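Local coordinates for adenosine kinase, putative (Trypanosoma brucei, PDB 3OTX), which probably phosphorylates adenosine to AMP, using ATP as phosphate donor and magnesium as cofactor, in the purine salvage pathway, at residues I220-R225 / A302-F307; C241-A246 / V280-V285; T272-K277 / R319-G324. The protein carries 1 engineered substitution. All coordinates share one frame; numbering follows the deposited sequence.

Interaction 1: residues I220-R225 / A302-F307. With AP5 (bis(adenosine)-5'-pentaphosphate), chain C.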
loop_
_atom_site.group_PDB
_atom_site.type_symbol
_atom_site.label_atom_id
_atom_site.label_comp_id
_atom_site.label_asym_id
_atom_site.label_seq_id
_atom_site.Cartn_x
_atom_site.Cartn_y
_atom_site.Cartn_z
ATOM N N ILE A 220 0.921 12.903 4.855
ATOM C CA ILE A 220 2.041 12.383 4.093
ATOM C C ILE A 220 1.468 11.650 2.875
ATOM O O ILE A 220 0.606 10.792 3.002
ATOM C CB ILE A 220 2.909 11.437 4.944
ATOM C CG1 ILE A 220 3.374 12.148 6.231
ATOM C CG2 ILE A 220 4.074 10.907 4.116
ATOM C CD1 ILE A 220 4.633 11.564 6.842
ATOM N N ILE A 221 1.951 12.041 1.703
ATOM C CA ILE A 221 1.590 11.402 0.467
ATOM C C ILE A 221 2.818 10.653 -0.025
ATOM O O ILE A 221 3.887 11.243 -0.176
ATOM C CB ILE A 221 1.209 12.419 -0.604
ATOM C CG1 ILE A 221 0.011 13.288 -0.143
ATOM C CG2 ILE A 221 0.945 11.685 -1.941
ATOM C CD1 ILE A 221 -0.221 14.523 -0.988
ATOM N N VAL A 222 2.655 9.351 -0.272
ATOM C CA VAL A 222 3.768 8.504 -0.722
ATOM C C VAL A 222 3.373 7.938 -2.094
ATOM O O VAL A 222 2.213 7.564 -2.314
ATOM C CB VAL A 222 4.022 7.362 0.286
ATOM C CG1 VAL A 222 5.161 6.438 -0.190
ATOM C CG2 VAL A 222 4.401 7.941 1.638
ATOM N N ALA A 223 4.317 7.927 -3.043
ATOM C CA ALA A 223 4.066 7.330 -4.357
ATOM C C ALA A 223 5.373 6.947 -5.015
ATOM O O ALA A 223 6.427 7.216 -4.489
ATOM C CB ALA A 223 3.329 8.291 -5.249
ATOM N N ASN A 224 5.287 6.299 -6.163
ATOM C CA ASN A 224 6.466 6.099 -6.985
ATOM C C ASN A 224 6.559 7.133 -8.109
ATOM O O ASN A 224 5.700 8.006 -8.241
ATOM C CB ASN A 224 6.496 4.663 -7.534
ATOM C CG ASN A 224 5.361 4.381 -8.481
ATOM O OD1 ASN A 224 4.621 5.285 -8.877
ATOM N ND2 ASN A 224 5.210 3.124 -8.857
ATOM N N ARG A 225 7.579 6.985 -8.954
ATOM C CA ARG A 225 7.857 7.959 -10.017
ATOM C C ARG A 225 6.661 8.067 -10.985
ATOM O O ARG A 225 6.233 9.166 -11.381
ATOM C CB ARG A 225 9.104 7.506 -10.785
ATOM C CG ARG A 225 9.650 8.575 -11.717
ATOM C CD ARG A 225 10.530 7.974 -12.813
ATOM N NE ARG A 225 11.910 7.650 -12.408
ATOM C CZ ARG A 225 12.322 6.468 -11.953
ATOM N NH1 ARG A 225 11.447 5.476 -11.781
ATOM N NH2 ARG A 225 13.621 6.275 -11.666
ATOM N N ALA A 302 6.778 -2.743 0.490
ATOM C CA ALA A 302 7.899 -2.996 1.408
ATOM C C ALA A 302 8.565 -1.684 1.818
ATOM O O ALA A 302 8.889 -1.498 3.004
ATOM C CB ALA A 302 8.898 -3.960 0.795
ATOM N N PHE A 303 8.733 -0.768 0.857
ATOM C CA PHE A 303 9.248 0.570 1.211
ATOM C C PHE A 303 8.347 1.210 2.279
ATOM O O PHE A 303 8.843 1.716 3.303
ATOM C CB PHE A 303 9.328 1.502 -0.018
ATOM C CG PHE A 303 9.690 2.923 0.353
ATOM C CD1 PHE A 303 11.019 3.266 0.563
ATOM C CD2 PHE A 303 8.697 3.864 0.541
ATOM C CE1 PHE A 303 11.368 4.548 0.938
ATOM C CE2 PHE A 303 9.028 5.163 0.933
ATOM C CZ PHE A 303 10.378 5.500 1.141
ATOM N N MET A 304 7.034 1.202 2.039
ATOM C CA MET A 304 6.093 1.846 2.941
ATOM C C MET A 304 6.114 1.188 4.329
ATOM O O MET A 304 6.040 1.894 5.352
ATOM C CB MET A 304 4.691 1.862 2.340
ATOM C CG MET A 304 3.683 2.641 3.127
ATOM S SD MET A 304 3.968 4.410 2.871
ATOM C CE MET A 304 3.637 4.984 4.506
ATOM N N GLY A 305 6.219 -0.141 4.377
ATOM C CA GLY A 305 6.357 -0.808 5.680
ATOM C C GLY A 305 7.552 -0.343 6.497
ATOM O O GLY A 305 7.422 -0.095 7.709
ATOM N N GLY A 306 8.718 -0.198 5.847
ATOM C CA GLY A 306 9.925 0.198 6.565
ATOM C C GLY A 306 9.773 1.649 6.992
ATOM O O GLY A 306 10.133 2.021 8.138
ATOM N N PHE A 307 9.278 2.481 6.081
ATOM C CA PHE A 307 9.012 3.893 6.389
ATOM C C PHE A 307 8.155 4.033 7.654
ATOM O O PHE A 307 8.522 4.789 8.576
ATOM C CB PHE A 307 8.349 4.565 5.177
ATOM C CG PHE A 307 8.177 6.082 5.318
ATOM C CD1 PHE A 307 9.082 6.946 4.743
ATOM C CD2 PHE A 307 7.088 6.609 6.053
ATOM C CE1 PHE A 307 8.913 8.362 4.911
ATOM C CE2 PHE A 307 6.902 8.008 6.201
ATOM C CZ PHE A 307 7.835 8.878 5.628
HETATM P PA AP5 C . 10.074 1.538 -6.530
HETATM O O1A AP5 C . 10.397 0.763 -7.803
HETATM O O2A AP5 C . 10.091 3.044 -6.701
HETATM O O3A AP5 C . 8.636 1.170 -5.906
HETATM P PB AP5 C . 7.278 0.856 -6.719
HETATM O O1B AP5 C . 7.317 1.365 -8.127
HETATM O O2B AP5 C . 6.155 1.310 -5.852
HETATM O O3B AP5 C . 7.370 -0.734 -6.724
HETATM P PG AP5 C . 6.683 -1.864 -7.610
HETATM O O1G AP5 C . 7.587 -3.057 -7.561
HETATM O O2G AP5 C . 6.468 -1.492 -9.061
HETATM O O3G AP5 C . 5.412 -2.130 -6.761
HETATM P PD AP5 C . 4.185 -3.155 -7.000
HETATM O O1D AP5 C . 4.312 -3.985 -8.265
HETATM O O2D AP5 C . 2.945 -2.330 -6.802
HETATM O O3D AP5 C . 4.419 -4.182 -5.783
HETATM P PE AP5 C . 3.871 -4.007 -4.275
HETATM O O1E AP5 C . 3.993 -2.568 -3.858
HETATM O O2E AP5 C . 4.523 -5.063 -3.386
HETATM O O5F AP5 C . 11.069 1.015 -5.386
HETATM C C5F AP5 C . 10.902 1.426 -4.029
HETATM C C4F AP5 C . 12.221 1.281 -3.310
HETATM O O4F AP5 C . 12.717 -0.056 -3.462
HETATM C C3F AP5 C . 13.352 2.135 -3.875
HETATM O O3F AP5 C . 13.328 3.410 -3.282
HETATM C C2F AP5 C . 14.581 1.325 -3.575
HETATM O O2F AP5 C . 14.970 1.526 -2.240
HETATM C C1F AP5 C . 14.071 -0.114 -3.696
HETATM N N9A AP5 C . 14.261 -0.702 -5.053
HETATM C C8A AP5 C . 13.265 -0.971 -5.996
HETATM N N7A AP5 C . 13.866 -1.525 -7.085
HETATM C C5A AP5 C . 15.195 -1.624 -6.846
HETATM C C6A AP5 C . 16.255 -2.134 -7.562
HETATM N N6A AP5 C . 16.081 -2.768 -8.725
HETATM N N1A AP5 C . 17.511 -2.094 -7.008
HETATM C C2A AP5 C . 17.739 -1.580 -5.741
HETATM N N3A AP5 C . 16.668 -1.084 -5.029
HETATM C C4A AP5 C . 15.428 -1.125 -5.554
HETATM O O5J AP5 C . 2.284 -4.328 -4.412
HETATM C C5J AP5 C . 1.862 -5.608 -4.849
HETATM C C4J AP5 C . 0.549 -5.851 -4.123
HETATM O O4J AP5 C . -0.491 -5.019 -4.663
HETATM C C3J AP5 C . -0.007 -7.266 -4.312
HETATM O O3J AP5 C . 0.225 -7.987 -3.101
HETATM C C2J AP5 C . -1.497 -7.064 -4.627
HETATM O O2J AP5 C . -2.361 -7.899 -3.864
HETATM C C1J AP5 C . -1.700 -5.613 -4.266
HETATM N N9B AP5 C . -2.844 -4.990 -4.948
HETATM C C8B AP5 C . -3.006 -4.907 -6.304
HETATM N N7B AP5 C . -4.204 -4.305 -6.523
HETATM C C5B AP5 C . -4.783 -4.010 -5.317
HETATM C C6B AP5 C . -5.988 -3.390 -4.963
HETATM N N6B AP5 C . -6.921 -3.008 -5.850
HETATM N N1B AP5 C . -6.245 -3.300 -3.623
HETATM C C2B AP5 C . -5.364 -3.674 -2.634
HETATM N N3B AP5 C . -4.198 -4.324 -2.983
HETATM C C4B AP5 C . -3.914 -4.446 -4.315
#
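Val222 and Met304 meet at an oblique angle, with the sulfur laid against both methyls of the valine: SD lies 3.8 Å from Val222 CG2 and 3.9 Å from Val222 CG1. Met304 gets there because its chain leaves the helix with CG opposite the backbone N (chi1 -173°) and then bends at chi2 and chi3. The two phenylalanines offer their edges instead. Val222 CG1 sits near the plane of the Phe303 ring, 4.2 Å from Phe303 CE2, and one turn along the helix Ile220 CD1 meets the edge of the other ring at Phe307 CE2, 4.3 Å away. This is the ribokinase-like alpha/beta core, where helix 300-311, which carries Asp301, the predicted proton acceptor, near its N-terminal end, runs roughly antiparallel to strand 220-224 (149° between the short segments). Met195 of strand 193-197 extends the apolar packing, touching Ile220, Met304 and Phe307. Where the strand ends, the chemistry turns polar. Asn224 ND2 donates to O1B of the bound bis(adenosine)-5'-pentaphosphate at 2.8 Å, nearly straight (165°), while Asn224 OD1 caps the following helix at Glu227 N, which fixes the flip of the amide.

Interaction 2: residues C241-A246 / V280-V285. With AP5 (bis(adenosine)-5'-pentaphosphate), chain C.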
loop_
_atom_site.group_PDB
_atom_site.type_symbol
_atom_site.label_atom_id
_atom_site.label_comp_id
_atom_site.label_asym_id
_atom_site.label_seq_id
_atom_site.Cartn_x
_atom_site.Cartn_y
_atom_site.Cartn_z
ATOM N N CYS A 241 9.107 16.542 -13.816
ATOM C CA CYS A 241 10.191 16.601 -12.861
ATOM C C CYS A 241 9.691 16.199 -11.475
ATOM O O CYS A 241 8.917 16.931 -10.869
ATOM C CB CYS A 241 10.748 18.026 -12.850
ATOM S SG CYS A 241 12.070 18.287 -11.706
ATOM N N VAL A 242 10.138 15.043 -10.989
ATOM C CA VAL A 242 9.631 14.500 -9.739
ATOM C C VAL A 242 9.865 15.426 -8.554
ATOM O O VAL A 242 8.993 15.551 -7.676
ATOM C CB VAL A 242 10.210 13.084 -9.486
ATOM C CG1 VAL A 242 9.718 12.507 -8.172
ATOM C CG2 VAL A 242 9.848 12.164 -10.669
ATOM N N GLU A 243 11.022 16.087 -8.521
ATOM C CA GLU A 243 11.290 17.056 -7.465
ATOM C C GLU A 243 10.252 18.183 -7.513
ATOM O O GLU A 243 9.716 18.559 -6.481
ATOM C CB GLU A 243 12.710 17.616 -7.554
ATOM C CG GLU A 243 13.736 16.602 -7.057
ATOM C CD GLU A 243 15.136 17.191 -6.957
ATOM O OE1 GLU A 243 15.277 18.394 -6.644
ATOM O OE2 GLU A 243 16.095 16.434 -7.193
ATOM N N GLU A 244 9.961 18.687 -8.703
ATOM C CA GLU A 244 8.996 19.799 -8.851
ATOM C C GLU A 244 7.582 19.338 -8.493
ATOM O O GLU A 244 6.845 20.042 -7.814
ATOM C CB GLU A 244 9.060 20.399 -10.272
ATOM C CG GLU A 244 8.074 21.535 -10.546
ATOM C CD GLU A 244 8.288 22.745 -9.638
ATOM O OE1 GLU A 244 9.370 22.873 -9.023
ATOM O OE2 GLU A 244 7.343 23.548 -9.530
ATOM N N ILE A 245 7.214 18.131 -8.918
ATOM C CA ILE A 245 5.904 17.573 -8.552
ATOM C C ILE A 245 5.765 17.483 -7.038
ATOM O O ILE A 245 4.724 17.859 -6.478
ATOM C CB ILE A 245 5.653 16.212 -9.256
ATOM C CG1 ILE A 245 5.709 16.405 -10.776
ATOM C CG2 ILE A 245 4.292 15.620 -8.863
ATOM C CD1 ILE A 245 5.818 15.093 -11.581
ATOM N N ALA A 246 6.804 16.994 -6.366
ATOM C CA ALA A 246 6.814 16.928 -4.903
ATOM C C ALA A 246 6.674 18.319 -4.245
ATOM O O ALA A 246 5.856 18.483 -3.330
ATOM C CB ALA A 246 8.053 16.174 -4.381
ATOM N N VAL A 280 13.090 20.521 -0.683
ATOM C CA VAL A 280 13.109 19.211 -1.300
ATOM C C VAL A 280 14.514 18.642 -1.183
ATOM O O VAL A 280 15.487 19.338 -1.484
ATOM C CB VAL A 280 12.722 19.302 -2.786
ATOM C CG1 VAL A 280 12.738 17.921 -3.420
ATOM C CG2 VAL A 280 11.344 19.935 -2.941
ATOM N N GLU A 281 14.607 17.383 -0.748
ATOM C CA GLU A 281 15.878 16.672 -0.674
ATOM C C GLU A 281 15.750 15.355 -1.428
ATOM O O GLU A 281 14.648 14.895 -1.754
ATOM C CB GLU A 281 16.222 16.295 0.762
ATOM C CG GLU A 281 16.073 17.357 1.814
ATOM C CD GLU A 281 15.925 16.733 3.189
ATOM O OE1 GLU A 281 16.724 15.825 3.521
ATOM O OE2 GLU A 281 15.005 17.141 3.930
ATOM N N THR A 282 16.893 14.741 -1.699
ATOM C CA THR A 282 16.897 13.399 -2.251
ATOM C C THR A 282 17.637 12.483 -1.288
ATOM O O THR A 282 18.628 12.875 -0.662
ATOM C CB THR A 282 17.523 13.346 -3.664
ATOM O OG1 THR A 282 18.796 13.977 -3.649
ATOM C CG2 THR A 282 16.638 14.071 -4.686
ATOM N N VAL A 283 17.118 11.266 -1.163
ATOM C CA VAL A 283 17.712 10.255 -0.317
ATOM C C VAL A 283 18.224 9.107 -1.196
ATOM O O VAL A 283 17.418 8.379 -1.794
ATOM C CB VAL A 283 16.661 9.697 0.661
ATOM C CG1 VAL A 283 17.283 8.717 1.632
ATOM C CG2 VAL A 283 15.953 10.832 1.408
ATOM N N PRO A 284 19.550 8.916 -1.260
ATOM C CA PRO A 284 20.105 7.892 -2.167
ATOM C C PRO A 284 19.676 6.492 -1.802
ATOM O O PRO A 284 19.483 6.160 -0.625
ATOM C CB PRO A 284 21.610 8.029 -2.004
ATOM C CG PRO A 284 21.833 9.384 -1.443
ATOM C CD PRO A 284 20.605 9.795 -0.711
ATOM N N VAL A 285 19.509 5.680 -2.828
ATOM C CA VAL A 285 19.192 4.272 -2.629
ATOM C C VAL A 285 20.529 3.516 -2.667
ATOM O O VAL A 285 21.309 3.664 -3.630
ATOM C CB VAL A 285 18.254 3.775 -3.749
ATOM C CG1 VAL A 285 18.179 2.246 -3.757
ATOM C CG2 VAL A 285 16.885 4.378 -3.594
HETATM P PA AP5 C . 10.074 1.538 -6.530
HETATM O O1A AP5 C . 10.397 0.763 -7.803
HETATM O O2A AP5 C . 10.091 3.044 -6.701
HETATM O O3A AP5 C . 8.636 1.170 -5.906
HETATM P PB AP5 C . 7.278 0.856 -6.719
HETATM O O1B AP5 C . 7.317 1.365 -8.127
HETATM O O2B AP5 C . 6.155 1.310 -5.852
HETATM O O3B AP5 C . 7.370 -0.734 -6.724
HETATM P PG AP5 C . 6.683 -1.864 -7.610
HETATM O O1G AP5 C . 7.587 -3.057 -7.561
HETATM O O2G AP5 C . 6.468 -1.492 -9.061
HETATM O O3G AP5 C . 5.412 -2.130 -6.761
HETATM P PD AP5 C . 4.185 -3.155 -7.000
HETATM O O1D AP5 C . 4.312 -3.985 -8.265
HETATM O O2D AP5 C . 2.945 -2.330 -6.802
HETATM O O3D AP5 C . 4.419 -4.182 -5.783
HETATM P PE AP5 C . 3.871 -4.007 -4.275
HETATM O O1E AP5 C . 3.993 -2.568 -3.858
HETATM O O2E AP5 C . 4.523 -5.063 -3.386
HETATM O O5F AP5 C . 11.069 1.015 -5.386
HETATM C C5F AP5 C . 10.902 1.426 -4.029
HETATM C C4F AP5 C . 12.221 1.281 -3.310
HETATM O O4F AP5 C . 12.717 -0.056 -3.462
HETATM C C3F AP5 C . 13.352 2.135 -3.875
HETATM O O3F AP5 C . 13.328 3.410 -3.282
HETATM C C2F AP5 C . 14.581 1.325 -3.575
HETATM O O2F AP5 C . 14.970 1.526 -2.240
HETATM C C1F AP5 C . 14.071 -0.114 -3.696
HETATM N N9A AP5 C . 14.261 -0.702 -5.053
HETATM C C8A AP5 C . 13.265 -0.971 -5.996
HETATM N N7A AP5 C . 13.866 -1.525 -7.085
HETATM C C5A AP5 C . 15.195 -1.624 -6.846
HETATM C C6A AP5 C . 16.255 -2.134 -7.562
HETATM N N6A AP5 C . 16.081 -2.768 -8.725
HETATM N N1A AP5 C . 17.511 -2.094 -7.008
HETATM C C2A AP5 C . 17.739 -1.580 -5.741
HETATM N N3A AP5 C . 16.668 -1.084 -5.029
HETATM C C4A AP5 C . 15.428 -1.125 -5.554
HETATM O O5J AP5 C . 2.284 -4.328 -4.412
HETATM C C5J AP5 C . 1.862 -5.608 -4.849
HETATM C C4J AP5 C . 0.549 -5.851 -4.123
HETATM O O4J AP5 C . -0.491 -5.019 -4.663
HETATM C C3J AP5 C . -0.007 -7.266 -4.312
HETATM O O3J AP5 C . 0.225 -7.987 -3.101
HETATM C C2J AP5 C . -1.497 -7.064 -4.627
HETATM O O2J AP5 C . -2.361 -7.899 -3.864
HETATM C C1J AP5 C . -1.700 -5.613 -4.266
HETATM N N9B AP5 C . -2.844 -4.990 -4.948
HETATM C C8B AP5 C . -3.006 -4.907 -6.304
HETATM N N7B AP5 C . -4.204 -4.305 -6.523
HETATM C C5B AP5 C . -4.783 -4.010 -5.317
HETATM C C6B AP5 C . -5.988 -3.390 -4.963
HETATM N N6B AP5 C . -6.921 -3.008 -5.850
HETATM N N1B AP5 C . -6.245 -3.300 -3.623
HETATM C C2B AP5 C . -5.364 -3.674 -2.634
HETATM N N3B AP5 C . -4.198 -4.324 -2.983
HETATM C C4B AP5 C . -3.914 -4.446 -4.315
#
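Glu243 leaves its helix with CG opposite its own carbonyl carbon (chi1 -75°) and stays extended from there, a course that carries its chain across Val280 and brings the carboxylate up to Thr282. On the strand, Val280 CG1 faces the glutamate, whereas Thr282 has its hydroxyl between the backbone N and the carbonyl carbon (chi1 52°), leaving CG2 as the branch that does the touching. The aliphatic part of Glu243 therefore packs on a methyl: Glu243 CG is 4.0 Å from Val280 CG1, and Glu243 CB is 4.1 Å from the same carbon. The other methyl, Val280 CG2, turns to the helix backbone and lies 4.1 Å from Glu243 O. At the far end Glu243 OE2 rests 3.5 Å from Thr282 CG2, the two side chains meeting at about a right angle; this is a carboxylate oxygen beside a methyl group, not a polar bond. The contact sits at the surface of the ribokinase-like fold, where the first turn of helix 242-251 leans over strand 279-283, the outermost strand at this end of the large mixed sheet. Ala246 and Val242 reach further in, onto Val273 of the neighbouring strand and Phe265 beyond it. Glu281 points away from the helix and pairs with Arg318 of helix 317-332. Cys241, just before the helix, has been seen in interchain disulfides in crystals of this protein. Past the end of the strand, Val285 lines the nucleotide pocket: Val285 CG1 lies 3.6 Å from O2F, a ribose hydroxyl of the bound bis(adenosine)-5'-pentaphosphate, and Val285 CG2 is 3.7 Å from O3F, the other hydroxyl of that ribose.

Interaction 3: residues T272-K277 / R319-G324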
loop_
_atom_site.group_PDB
_atom_site.type_symbol
_atom_site.label_atom_id
_atom_site.label_comp_id
_atom_site.label_asym_id
_atom_site.label_seq_id
_atom_site.Cartn_x
_atom_site.Cartn_y
_atom_site.Cartn_z
ATOM N N THR A 272 15.250 8.648 -3.719
ATOM C CA THR A 272 13.927 8.938 -3.260
ATOM C C THR A 272 13.811 10.446 -3.021
ATOM O O THR A 272 14.701 11.066 -2.431
ATOM C CB THR A 272 13.609 8.168 -1.970
ATOM O OG1 THR A 272 13.441 6.782 -2.294
ATOM C CG2 THR A 272 12.307 8.667 -1.327
ATOM N N VAL A 273 12.718 11.009 -3.508
ATOM C CA VAL A 273 12.468 12.465 -3.401
ATOM C C VAL A 273 11.642 12.711 -2.126
ATOM O O VAL A 273 10.643 12.048 -1.897
ATOM C CB VAL A 273 11.750 13.000 -4.658
ATOM C CG1 VAL A 273 11.316 14.478 -4.498
ATOM C CG2 VAL A 273 12.637 12.883 -5.869
ATOM N N LEU A 274 12.132 13.588 -1.276
ATOM C CA LEU A 274 11.521 13.863 0.019
ATOM C C LEU A 274 11.272 15.365 0.098
ATOM O O LEU A 274 12.214 16.144 0.059
ATOM C CB LEU A 274 12.464 13.435 1.154
ATOM C CG LEU A 274 12.093 13.740 2.611
ATOM C CD1 LEU A 274 10.765 13.083 3.033
ATOM C CD2 LEU A 274 13.193 13.324 3.607
ATOM N N ALA A 275 10.006 15.779 0.178
ATOM C CA ALA A 275 9.698 17.233 0.204
ATOM C C ALA A 275 8.826 17.597 1.372
ATOM O O ALA A 275 7.901 16.858 1.724
ATOM C CB ALA A 275 9.035 17.680 -1.078
ATOM N N THR A 276 9.113 18.767 1.951
ATOM C CA THR A 276 8.282 19.343 3.000
ATOM C C THR A 276 8.237 20.855 2.749
ATOM O O THR A 276 8.844 21.351 1.790
ATOM C CB THR A 276 8.865 19.091 4.403
ATOM O OG1 THR A 276 10.026 19.908 4.562
ATOM C CG2 THR A 276 9.219 17.610 4.671
ATOM N N LYS A 277 7.531 21.601 3.604
ATOM C CA LYS A 277 7.516 23.058 3.473
ATOM C C LYS A 277 8.936 23.614 3.510
ATOM O O LYS A 277 9.177 24.733 3.044
ATOM C CB LYS A 277 6.660 23.695 4.585
ATOM C CG LYS A 277 7.268 23.566 5.967
ATOM C CD LYS A 277 6.339 24.070 7.051
ATOM C CE LYS A 277 7.041 24.006 8.387
ATOM N NZ LYS A 277 6.093 24.300 9.490
ATOM N N ARG A 319 15.582 9.358 7.686
ATOM C CA ARG A 319 15.783 8.025 8.262
ATOM C C ARG A 319 14.624 7.068 7.956
ATOM O O ARG A 319 14.854 5.876 7.806
ATOM C CB ARG A 319 16.016 8.108 9.786
ATOM C CG ARG A 319 16.374 6.773 10.472
ATOM C CD ARG A 319 17.575 6.137 9.784
ATOM N NE ARG A 319 17.984 4.861 10.357
ATOM C CZ ARG A 319 18.935 4.069 9.848
ATOM N NH1 ARG A 319 19.586 4.421 8.749
ATOM N NH2 ARG A 319 19.245 2.921 10.445
ATOM N N CYS A 320 13.410 7.597 7.908
ATOM C CA CYS A 320 12.226 6.809 7.555
ATOM C C CYS A 320 12.412 6.299 6.122
ATOM O O CYS A 320 12.172 5.121 5.818
ATOM C CB CYS A 320 10.957 7.661 7.692
ATOM S SG CYS A 320 10.550 8.024 9.430
ATOM N N CYS A 321 12.893 7.185 5.253
ATOM C CA CYS A 321 13.230 6.799 3.864
ATOM C C CYS A 321 14.343 5.745 3.778
ATOM O O CYS A 321 14.220 4.753 3.050
ATOM C CB CYS A 321 13.573 8.033 3.001
ATOM S SG CYS A 321 12.215 9.163 2.730
ATOM N N GLU A 322 15.446 5.958 4.509
ATOM C CA GLU A 322 16.531 4.969 4.610
ATOM C C GLU A 322 15.994 3.608 5.055
ATOM O O GLU A 322 16.395 2.578 4.520
ATOM C CB GLU A 322 17.662 5.471 5.534
ATOM C CG GLU A 322 18.376 6.690 4.951
ATOM C CD GLU A 322 19.230 7.433 5.957
ATOM O OE1 GLU A 322 19.954 8.338 5.498
ATOM O OE2 GLU A 322 19.202 7.102 7.173
ATOM N N THR A 323 15.082 3.613 6.027
ATOM C CA THR A 323 14.519 2.352 6.532
ATOM C C THR A 323 13.647 1.674 5.456
ATOM O O THR A 323 13.727 0.444 5.264
ATOM C CB THR A 323 13.722 2.589 7.824
ATOM O OG1 THR A 323 14.557 3.265 8.768
ATOM C CG2 THR A 323 13.269 1.250 8.423
ATOM N N GLY A 324 12.867 2.475 4.744
ATOM C CA GLY A 324 12.054 1.966 3.643
ATOM C C GLY A 324 12.947 1.384 2.554
ATOM O O GLY A 324 12.580 0.387 1.933
#
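Strand 272-276 passes a turn of helix 317-332 with the backbones nearest at Thr272 and Cys321, whose CA atoms are 7.5 Å apart. The Cys321 side chain points to the strand, and its SG meets two residues there that face the same way. Cys321 SG lies 4.1 Å from Thr272 CG2 and 4.2 Å from Leu274 CD1, so one sulfur serves two methyls. In Thr272 that methyl stands opposite the backbone N, which leaves OG1 (chi1 -72°) on a different branch, hydrogen-bonded to His325 NE2, one turn further along the helix. Thr272 also touches the bound bis(adenosine)-5'-pentaphosphate, so the contact borders the nucleotide pocket. Within the helix, Arg319 O accepts from Thr323 N at 2.9 Å and from Thr323 OG1 at 2.8 Å, from opposite faces of the carbonyl plane. On the outer side Arg319 NH1 forms a salt bridge with Glu322 OE2, 3.1 Å long, in the guanidinium plane but above that of the carboxylate. In this ribokinase-like alpha/beta fold, helix 317-332 covers one face of strand 270-276, while Val273 and Ala275 turn to helix 242-251 on the other; Cys320 and Thr323 pack on helix 300-311 alongside.

Following the chain, strand 220-224 comes first, then the start of helix 242-251, the hairpin strands 270-276 and 279-283, and finally helices 300-311 and 317-332. Interaction 2 closes a loop from 241-246 to 280-285 that lies wholly within the longer one interaction 1 closes between 220-225 and 302-307. Interaction 3, from 272-277 to 319-324, starts inside both loops and ends beyond them, so it crosses each. All three reach the same large sheet. Interactions 2 and 3 share the hairpin, whose strands are joined by backbone hydrogen bonds, while interactions 1 and 3 bring in the two successive helices, which pack together with Phe303 against Gly324 and Phe307 against Cys320.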